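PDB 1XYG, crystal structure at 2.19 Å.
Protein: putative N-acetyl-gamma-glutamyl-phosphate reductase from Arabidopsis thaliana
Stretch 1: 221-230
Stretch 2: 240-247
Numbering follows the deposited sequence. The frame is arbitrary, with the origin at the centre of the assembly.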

# COMPACT_ATOMS: atom_id res chain seq x y z
N ARG A 221 16.49 20.30 11.89
CA ARG A 221 17.80 20.05 11.32
C ARG A 221 17.84 18.74 10.55
O ARG A 221 17.58 17.67 11.10
CB ARG A 221 18.87 19.99 12.41
CG ARG A 221 19.04 21.26 13.22
CD ARG A 221 20.07 21.05 14.34
NE ARG A 221 21.43 20.84 13.84
CZ ARG A 221 22.23 21.79 13.37
NH1 ARG A 221 23.44 21.49 12.94
NH2 ARG A 221 21.81 23.06 13.34
N HIS A 222 18.14 18.85 9.27
CA HIS A 222 18.26 17.69 8.40
C HIS A 222 19.46 18.00 7.53
O HIS A 222 19.64 19.14 7.10
CB HIS A 222 17.03 17.49 7.54
CG HIS A 222 17.15 16.31 6.63
ND1 HIS A 222 17.87 16.35 5.46
CD2 HIS A 222 16.73 15.03 6.77
CE1 HIS A 222 17.89 15.15 4.91
NE2 HIS A 222 17.20 14.33 5.69
N ARG A 223 20.29 17.00 7.27
CA ARG A 223 21.51 17.20 6.49
C ARG A 223 21.36 17.88 5.13
O ARG A 223 22.34 18.40 4.59
CB ARG A 223 22.26 15.87 6.36
CG ARG A 223 22.93 15.46 7.67
CD ARG A 223 23.54 14.09 7.58
NE ARG A 223 24.41 13.81 8.72
CZ ARG A 223 25.04 12.65 8.90
NH1 ARG A 223 25.81 12.48 9.97
NH2 ARG A 223 24.90 11.66 8.02
N HIS A 224 20.16 17.89 4.57
CA HIS A 224 19.96 18.53 3.28
C HIS A 224 19.86 20.04 3.41
O HIS A 224 20.03 20.77 2.43
CB HIS A 224 18.71 17.99 2.58
CG HIS A 224 18.91 16.64 1.96
ND1 HIS A 224 17.88 15.94 1.36
CD2 HIS A 224 20.02 15.87 1.83
CE1 HIS A 224 18.35 14.79 0.90
NE2 HIS A 224 19.64 14.73 1.17
N VAL A 225 19.60 20.52 4.63
CA VAL A 225 19.47 21.96 4.86
C VAL A 225 20.64 22.77 4.32
O VAL A 225 20.45 23.67 3.49
CB VAL A 225 19.26 22.28 6.37
CG1 VAL A 225 19.36 23.78 6.60
CG2 VAL A 225 17.90 21.79 6.82
N PRO A 226 21.88 22.48 4.77
CA PRO A 226 23.02 23.25 4.27
C PRO A 226 23.20 23.16 2.75
O PRO A 226 23.64 24.11 2.11
CB PRO A 226 24.21 22.67 5.04
CG PRO A 226 23.75 21.29 5.39
CD PRO A 226 22.31 21.48 5.76
N GLU A 227 22.84 22.01 2.18
CA GLU A 227 22.96 21.81 0.74
C GLU A 227 21.96 22.74 0.03
O GLU A 227 22.29 23.40 -0.96
CB GLU A 227 22.64 20.35 0.38
CG GLU A 227 22.84 20.02 -1.09
CD GLU A 227 22.50 18.58 -1.41
OE1 GLU A 227 22.49 17.76 -0.48
OE2 GLU A 227 22.23 18.28 -2.59
N ILE A 228 20.75 22.77 0.55
CA ILE A 228 19.69 23.61 -0.01
C ILE A 228 20.07 25.09 0.08
O ILE A 228 19.99 25.82 -0.91
CB ILE A 228 18.37 23.40 0.76
CG1 ILE A 228 17.79 22.02 0.46
CG2 ILE A 228 17.38 24.51 0.40
CD1 ILE A 228 16.70 21.62 1.41
N GLU A 229 20.48 25.52 1.27
CA GLU A 229 20.85 26.91 1.48
C GLU A 229 22.07 27.34 0.66
O GLU A 229 22.15 28.49 0.21
CB GLU A 229 21.09 27.17 2.98
CG GLU A 229 19.89 26.81 3.85
CD GLU A 229 20.03 27.32 5.27
OE1 GLU A 229 21.18 27.50 5.73
OE2 GLU A 229 18.98 27.52 5.95
N GLN A 230 23.02 26.43 0.46
CA GLN A 230 24.22 26.75 -0.32
C GLN A 230 23.80 27.15 -1.74
O GLN A 230 24.20 28.19 -2.25
CB GLN A 230 25.17 25.55 -0.38
CG GLN A 230 26.41 25.79 -1.23
CD GLN A 230 27.35 24.60 -1.26
OE1 GLN A 230 28.05 24.32 -0.29
NE2 GLN A 230 27.37 23.89 -2.38
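Stretch 2, residues 240-247: VTVSFTPH

What forms the apolar centre of the contact? F244 (chi1 t) has its CA-to-CB bond directed toward stretch 1. I228 covers one face of its ring: I228 CD1 lies 4.0 Å from the ring centroid and 3.9 Å from F244 CG, a CH-pi contact close to the ring normal. V225 adds a second apolar contact, V225 CG2 to F244 CD2 at 4.1 Å, and I228 CG2 also meets V242 CG2 at 4.1 Å.

How does stretch 2 run past the helix? It is extended, with strand geometry around F244, and crosses the helix that runs through V225 to Q230 and on at 137°, closer to antiparallel than parallel, the axes approaching to 9.5 Å. Because the backbone is extended, the CA-to-CB bonds of V242, F244 and P246 point toward stretch 1, while those of S243 and T245 point away.

What holds the loop before the helix? H222 accepts a capping bond from H224 N at its ND1 (2.9 Å). The edge of F244 faces its ring in an offset edge-to-face pair, with F244 CE2 3.9 Å from H222 ND1, and P246 CG packs 4.0 Å from H222 CD2.

Where does the contact turn polar? At E229, whose CA-to-CB bond points sideways but whose carboxylate comes nearer: E229 OE2 accepts a hydrogen bond from V242 N at 3.0 Å, fastening the backbone there to the helix.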

# COMPACT_ATOMS: atom_id res chain seq x y z
N VAL A 240 20.91 32.67 2.69
CA VAL A 240 19.51 32.29 2.74
C VAL A 240 19.28 31.23 3.82
O VAL A 240 19.97 30.22 3.86
CB VAL A 240 19.04 31.74 1.38
CG1 VAL A 240 17.62 31.26 1.45
CG2 VAL A 240 19.19 32.84 0.33
N THR A 241 18.31 31.49 4.69
CA THR A 241 17.95 30.57 5.76
C THR A 241 16.53 30.10 5.48
O THR A 241 15.59 30.90 5.43
CB THR A 241 17.98 31.27 7.14
OG1 THR A 241 19.30 31.77 7.38
CG2 THR A 241 17.59 30.32 8.24
N VAL A 242 16.36 28.79 5.28
CA VAL A 242 15.05 28.24 4.98
C VAL A 242 14.53 27.35 6.09
O VAL A 242 15.24 27.04 7.05
CB VAL A 242 15.10 27.40 3.68
CG1 VAL A 242 15.69 28.22 2.54
CG2 VAL A 242 15.92 26.14 3.92
N SER A 243 13.27 26.96 5.95
CA SER A 243 12.61 26.05 6.87
C SER A 243 12.35 24.86 5.97
O SER A 243 11.71 25.00 4.93
CB SER A 243 11.30 26.65 7.38
OG SER A 243 10.63 25.75 8.25
N PHE A 244 12.85 23.69 6.35
CA PHE A 244 12.69 22.48 5.54
C PHE A 244 12.26 21.30 6.40
O PHE A 244 13.00 20.89 7.30
CB PHE A 244 14.02 22.17 4.84
CG PHE A 244 14.08 20.82 4.20
CD1 PHE A 244 13.30 20.51 3.09
CD2 PHE A 244 14.94 19.84 4.71
CE1 PHE A 244 13.36 19.25 2.50
CE2 PHE A 244 15.01 18.57 4.12
CZ PHE A 244 14.22 18.28 3.02
N THR A 245 11.08 20.76 6.15
CA THR A 245 10.58 19.64 6.93
C THR A 245 10.21 18.42 6.08
O THR A 245 9.24 18.45 5.34
CB THR A 245 9.34 20.02 7.78
OG1 THR A 245 9.60 21.23 8.51
CG2 THR A 245 9.01 18.91 8.76
N PRO A 246 11.00 17.35 6.18
CA PRO A 246 10.77 16.10 5.44
C PRO A 246 9.61 15.32 6.06
O PRO A 246 9.30 15.48 7.24
CB PRO A 246 12.09 15.34 5.62
CG PRO A 246 13.09 16.42 5.84
CD PRO A 246 12.36 17.37 6.75
N HIS A 247 8.98 14.47 5.25
CA HIS A 247 7.87 13.64 5.70
C HIS A 247 8.02 12.30 4.99
O HIS A 247 8.32 12.26 3.80
CB HIS A 247 6.52 14.28 5.35
CG HIS A 247 6.25 15.57 6.08
ND1 HIS A 247 6.82 16.77 5.70
CD2 HIS A 247 5.49 15.84 7.17
CE1 HIS A 247 6.42 17.72 6.53
NE2 HIS A 247 5.62 17.18 7.43